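Local coordinates for extracellular solute-binding protein, family 1 (Trichodesmium erythraeum IMS101, PDB 6G7N) that binds ferric iron, probably as the solute-binding protein that delivers it to an ABC transporter for uptake, at residues 103-109 / 216-222. Numbering follows the deposited sequence.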
loop_
_atom_site.group_PDB
_atom_site.type_symbol
_atom_site.label_atom_id
_atom_site.label_comp_id
_atom_site.label_asym_id
_atom_site.label_seq_id
_atom_site.Cartn_x
_atom_site.Cartn_y
_atom_site.Cartn_z
ATOM N N ARG A 103 -2.792 -6.525 -1.120
ATOM C CA ARG A 103 -1.693 -7.483 -1.137
ATOM C C ARG A 103 -2.312 -8.854 -1.393
ATOM O O ARG A 103 -3.059 -9.379 -0.569
ATOM C CB ARG A 103 -0.830 -7.408 0.129
ATOM C CG ARG A 103 0.525 -8.106 -0.027
ATOM C CD ARG A 103 1.609 -7.468 0.832
ATOM N NE ARG A 103 2.956 -7.942 0.536
ATOM C CZ ARG A 103 3.663 -7.557 -0.536
ATOM N NH1 ARG A 103 3.173 -6.710 -1.426
ATOM N NH2 ARG A 103 4.897 -8.033 -0.718
ATOM N N VAL A 104 -2.038 -9.377 -2.589
ATOM C CA VAL A 104 -2.784 -10.477 -3.174
ATOM C C VAL A 104 -1.893 -11.664 -3.452
ATOM O O VAL A 104 -0.665 -11.565 -3.432
ATOM C CB VAL A 104 -3.503 -10.021 -4.453
ATOM C CG1 VAL A 104 -4.470 -8.888 -4.116
ATOM C CG2 VAL A 104 -2.498 -9.613 -5.531
ATOM N N ILE A 105 -2.557 -12.795 -3.769
ATOM C CA ILE A 105 -1.835 -13.988 -4.226
ATOM C C ILE A 105 -1.726 -13.912 -5.744
ATOM O O ILE A 105 -2.736 -13.876 -6.469
ATOM C CB ILE A 105 -2.524 -15.281 -3.797
ATOM C CG1 ILE A 105 -2.550 -15.412 -2.270
ATOM C CG2 ILE A 105 -1.794 -16.490 -4.390
ATOM C CD1 ILE A 105 -3.487 -16.482 -1.749
ATOM N N MET A 106 -0.490 -13.859 -6.227
ATOM C CA MET A 106 -0.176 -13.951 -7.661
ATOM C C MET A 106 0.068 -15.422 -7.961
ATOM O O MET A 106 0.820 -16.087 -7.221
ATOM C CB MET A 106 1.079 -13.146 -7.974
ATOM C CG MET A 106 0.985 -11.667 -7.604
ATOM S SD MET A 106 -0.220 -10.797 -8.645
ATOM C CE MET A 106 -0.063 -9.116 -7.981
ATOM N N TYR A 107 -0.579 -15.963 -9.007
ATOM C CA TYR A 107 -0.479 -17.398 -9.266
ATOM C C TYR A 107 -0.168 -17.683 -10.723
ATOM O O TYR A 107 -0.583 -16.970 -11.634
ATOM C CB TYR A 107 -1.736 -18.156 -8.843
ATOM C CG TYR A 107 -3.013 -17.757 -9.542
ATOM C CD1 TYR A 107 -3.798 -16.703 -9.092
ATOM C CD2 TYR A 107 -3.460 -18.463 -10.679
ATOM C CE1 TYR A 107 -4.965 -16.336 -9.739
ATOM C CE2 TYR A 107 -4.628 -18.078 -11.330
ATOM C CZ TYR A 107 -5.387 -17.021 -10.859
ATOM O OH TYR A 107 -6.543 -16.645 -11.498
ATOM N N ASN A 108 0.619 -18.732 -10.942
ATOM C CA ASN A 108 0.930 -19.183 -12.303
ATOM C C ASN A 108 -0.325 -19.856 -12.870
ATOM O O ASN A 108 -0.781 -20.872 -12.347
ATOM C CB ASN A 108 2.102 -20.136 -12.273
ATOM C CG ASN A 108 2.484 -20.606 -13.652
ATOM O OD1 ASN A 108 1.802 -21.432 -14.240
ATOM N ND2 ASN A 108 3.558 -20.050 -14.179
ATOM N N LYS A 109 -0.863 -19.297 -13.954
ATOM C CA LYS A 109 -2.120 -19.784 -14.511
ATOM C C LYS A 109 -2.049 -21.222 -15.044
ATOM O O LYS A 109 -3.046 -21.940 -15.022
ATOM C CB LYS A 109 -2.637 -18.851 -15.603
ATOM C CG LYS A 109 -3.048 -17.468 -15.114
ATOM C CD LYS A 109 -3.757 -16.698 -16.218
ATOM C CE LYS A 109 -4.255 -15.358 -15.712
ATOM N NZ LYS A 109 -5.131 -14.635 -16.698
ATOM N N LYS A 216 0.683 -14.693 -18.062
ATOM C CA LYS A 216 0.949 -15.962 -17.373
ATOM C C LYS A 216 0.581 -15.987 -15.895
ATOM O O LYS A 216 0.625 -17.068 -15.275
ATOM C CB LYS A 216 2.434 -16.310 -17.469
ATOM C CG LYS A 216 2.846 -16.687 -18.879
ATOM C CD LYS A 216 4.342 -16.853 -19.009
ATOM C CE LYS A 216 4.725 -17.434 -20.364
ATOM N NZ LYS A 216 4.733 -18.910 -20.251
ATOM N N VAL A 217 0.252 -14.819 -15.323
ATOM C CA VAL A 217 0.044 -14.680 -13.882
ATOM C C VAL A 217 -1.322 -14.098 -13.593
ATOM O O VAL A 217 -1.693 -13.058 -14.167
ATOM C CB VAL A 217 1.137 -13.784 -13.273
ATOM C CG1 VAL A 217 0.916 -13.562 -11.769
ATOM C CG2 VAL A 217 2.514 -14.377 -13.522
ATOM N N GLY A 218 -2.075 -14.778 -12.734
ATOM C CA GLY A 218 -3.357 -14.296 -12.275
ATOM C C GLY A 218 -3.238 -13.648 -10.908
ATOM O O GLY A 218 -2.235 -13.822 -10.222
ATOM N N MET A 219 -4.292 -12.924 -10.559
ATOM C CA MET A 219 -4.416 -12.254 -9.262
ATOM C C MET A 219 -5.600 -12.816 -8.521
ATOM O O MET A 219 -6.703 -12.799 -9.047
ATOM C CB MET A 219 -4.666 -10.761 -9.500
ATOM C CG MET A 219 -5.066 -10.010 -8.251
ATOM S SD MET A 219 -5.038 -8.234 -8.512
ATOM C CE MET A 219 -3.527 -8.061 -9.395
ATOM N N PHE A 220 -5.378 -13.264 -7.280
ATOM C CA PHE A 220 -6.425 -13.827 -6.436
ATOM C C PHE A 220 -6.537 -12.980 -5.161
ATOM O O PHE A 220 -5.552 -12.794 -4.449
ATOM C CB PHE A 220 -6.098 -15.282 -6.091
ATOM C CG PHE A 220 -7.166 -16.005 -5.329
ATOM C CD1 PHE A 220 -8.207 -16.645 -5.987
ATOM C CD2 PHE A 220 -7.164 -15.998 -3.946
ATOM C CE1 PHE A 220 -9.179 -17.324 -5.283
ATOM C CE2 PHE A 220 -8.150 -16.662 -3.240
ATOM C CZ PHE A 220 -9.157 -17.316 -3.906
ATOM N N PHE A 221 -7.754 -12.520 -4.875
ATOM C CA PHE A 221 -8.041 -11.697 -3.695
ATOM C C PHE A 221 -8.414 -12.631 -2.544
ATOM O O PHE A 221 -9.473 -13.245 -2.583
ATOM C CB PHE A 221 -9.201 -10.740 -4.011
ATOM C CG PHE A 221 -8.894 -9.794 -5.150
ATOM C CD1 PHE A 221 -7.981 -8.773 -5.004
ATOM C CD2 PHE A 221 -9.513 -9.935 -6.378
ATOM C CE1 PHE A 221 -7.666 -7.890 -6.016
ATOM C CE2 PHE A 221 -9.204 -9.061 -7.419
ATOM C CZ PHE A 221 -8.285 -8.036 -7.239
ATOM N N PRO A 222 -7.564 -12.763 -1.493
ATOM C CA PRO A 222 -7.824 -13.803 -0.530
ATOM C C PRO A 222 -8.896 -13.437 0.499
ATOM O O PRO A 222 -9.260 -12.267 0.691
ATOM C CB PRO A 222 -6.456 -13.993 0.157
ATOM C CG PRO A 222 -5.460 -13.409 -0.789
ATOM C CD PRO A 222 -6.201 -12.236 -1.347
HETATM O O HOH W 1 -8.425 -15.641 -9.702
HETATM O O HOH W 2 1.085 -19.470 -16.700
#
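One face of the Tyr107 ring lies over Gly218, whose CA sits 3.8 Å from the ring centroid in a CH-pi contact, 20° off the normal; the backbone N of Phe220 meets the ring edge in its plane. The ring reaches across the neighbouring strand because CG stands between the backbone N and the carbonyl carbon (chi1 61°), and it can lie this close because Gly218 carries no side chain. Tyr107 OH lies 2.8 Å from a water, which gives a weak second bond to Met219 O. The Phe221 ring has its CD1 3.6 Å from Val104 CG1. The strands run antiparallel: Ile105 pairs with Phe220 and Tyr107 with Gly218, each through two backbone bonds, and Lys109 N adds a nearly straight bond (177°) to Lys216 O. On the face opposite Tyr107, Met106 CB meets Val217 CG1 at 3.8 Å, backed by helices 177-186 and 196-204. Losing the ring to an alanine is likely to uncover Gly218 CA and take the hydroxyl from the water. Strand 96-108 runs between 217-220 and 191-195 in one lobe of the periplasmic-binding-protein fold, where backbone bonds set the register and apolar side chains pack on both faces.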